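Local coordinates for protein glutamate racemase (PDB 2JFN) that belongs to the Asp/Glu/hydantoin racemase family and holds glutamic acid and uridine-5'-diphosphate-N-acetylmuramoyl-L-alanine in pockets of a two-sheet alpha/beta fold, at residues L133-R136 with G137-K140. Numbering follows the deposited sequence.
Sequences LATR and GTVK
Thr135 and Thr138 meet where the chain leaves a strand and turns back on itself. Two weak backbone hydrogen bonds close the turn, both on the carbonyl oxygen of Thr135: Thr138 N gives one at 3.0 Å, bent to 129° at the hydrogen, and Val139 N a longer one at 3.4 Å to the same O of Thr135. Two waters add to the link. One accepts from Thr135 N and bonds to Thr138 OG1 at 2.6 Å; the other accepts from Gly137 N and bridges it to Thr135 OG1. That hydroxyl stands opposite the backbone N of Thr135 (chi1 -171°), which turns it to this water while CG2 faces Thr138. Two methyls make close van der Waals contacts with oxygens: Thr135 CG2 lies 3.2 Å from Thr138 OG1, the threonine side chains crossing at about a right angle, and Val139 CG2 sits 3.0 Å from Arg136 O, a tight approach. The methyl of Ala134 packs against Thr138 CB at 3.7 Å and makes an apolar contact with Val139 CG1 at 3.8 Å. The turn joins strand 129-134, an inner strand of the four-stranded parallel sheet, to helix 142-150. Thr138 O accepts from the Thr144 hydroxyl, OG1, of that helix, and Val139 touches Met159 on strand 156-161. The side chain of Thr135 comes within about 4 Å of the bound glutamic acid; it packs against helix 163-174 and, like Thr138, against Thr94 of helix 93-106, a residue of the glutamic acid pocket.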
loop_
_atom_site.group_PDB
_atom_site.type_symbol
_atom_site.label_atom_id
_atom_site.label_comp_id
_atom_site.label_asym_id
_atom_site.label_seq_id
_atom_site.Cartn_x
_atom_site.Cartn_y
_atom_site.Cartn_z
ATOM N N LEU A 133 3.608 -5.970 -11.202
ATOM C CA LEU A 133 3.893 -4.545 -11.334
ATOM C C LEU A 133 4.210 -4.064 -9.932
ATOM O O LEU A 133 3.388 -4.195 -9.024
ATOM C CB LEU A 133 2.679 -3.772 -11.851
ATOM C CG LEU A 133 2.355 -3.795 -13.336
ATOM C CD1 LEU A 133 1.149 -2.901 -13.576
ATOM C CD2 LEU A 133 3.557 -3.293 -14.140
ATOM N N ALA A 134 5.405 -3.524 -9.751
ATOM C CA ALA A 134 5.818 -3.026 -8.450
ATOM C C ALA A 134 6.711 -1.825 -8.676
ATOM O O ALA A 134 7.008 -1.472 -9.816
ATOM C CB ALA A 134 6.582 -4.108 -7.692
ATOM N N THR A 135 7.139 -1.183 -7.599
ATOM C CA THR A 135 8.017 -0.048 -7.771
ATOM C C THR A 135 9.422 -0.589 -8.020
ATOM O O THR A 135 9.702 -1.763 -7.757
ATOM C CB THR A 135 7.991 0.887 -6.547
ATOM O OG1 THR A 135 8.716 2.083 -6.863
ATOM C CG2 THR A 135 8.593 0.209 -5.330
ATOM N N ARG A 136 10.298 0.266 -8.534
ATOM C CA ARG A 136 11.658 -0.133 -8.862
ATOM C C ARG A 136 12.385 -0.884 -7.752
ATOM O O ARG A 136 13.034 -1.898 -8.011
ATOM C CB ARG A 136 12.476 1.091 -9.284
ATOM C CG ARG A 136 13.837 0.735 -9.844
ATOM C CD ARG A 136 13.699 -0.262 -10.989
ATOM N NE ARG A 136 14.975 -0.891 -11.310
ATOM C CZ ARG A 136 15.129 -1.843 -12.224
ATOM N NH1 ARG A 136 14.083 -2.278 -12.912
ATOM N NH2 ARG A 136 16.328 -2.363 -12.440
ATOM N N GLY A 137 12.270 -0.392 -6.522
ATOM C CA GLY A 137 12.939 -1.035 -5.404
ATOM C C GLY A 137 12.390 -2.386 -4.979
ATOM O O GLY A 137 13.134 -3.230 -4.479
ATOM N N THR A 138 11.094 -2.599 -5.178
ATOM C CA THR A 138 10.451 -3.852 -4.788
ATOM C C THR A 138 10.824 -5.047 -5.666
ATOM O O THR A 138 10.818 -6.187 -5.202
ATOM C CB THR A 138 8.918 -3.701 -4.795
ATOM O OG1 THR A 138 8.541 -2.653 -3.894
ATOM C CG2 THR A 138 8.245 -4.999 -4.365
ATOM N N VAL A 139 11.144 -4.786 -6.930
ATOM C CA VAL A 139 11.504 -5.854 -7.859
ATOM C C VAL A 139 12.973 -6.265 -7.747
ATOM O O VAL A 139 13.433 -7.163 -8.457
ATOM C CB VAL A 139 11.213 -5.439 -9.325
ATOM C CG1 VAL A 139 9.719 -5.250 -9.526
ATOM C CG2 VAL A 139 11.955 -4.158 -9.661
ATOM N N LYS A 140 13.702 -5.610 -6.848
ATOM C CA LYS A 140 15.119 -5.899 -6.648
ATOM C C LYS A 140 15.351 -6.562 -5.290
ATOM O O LYS A 140 16.478 -6.926 -4.947
ATOM C CB LYS A 140 15.925 -4.597 -6.740
ATOM C CG LYS A 140 17.437 -4.764 -6.634
ATOM C CD LYS A 140 18.166 -3.441 -6.871
ATOM C CE LYS A 140 17.804 -2.391 -5.825
ATOM N NZ LYS A 140 18.193 -2.812 -4.450
HETATM O O HOH W 1 6.151 -2.188 -4.670
HETATM O O HOH W 2 11.631 2.536 -6.433
#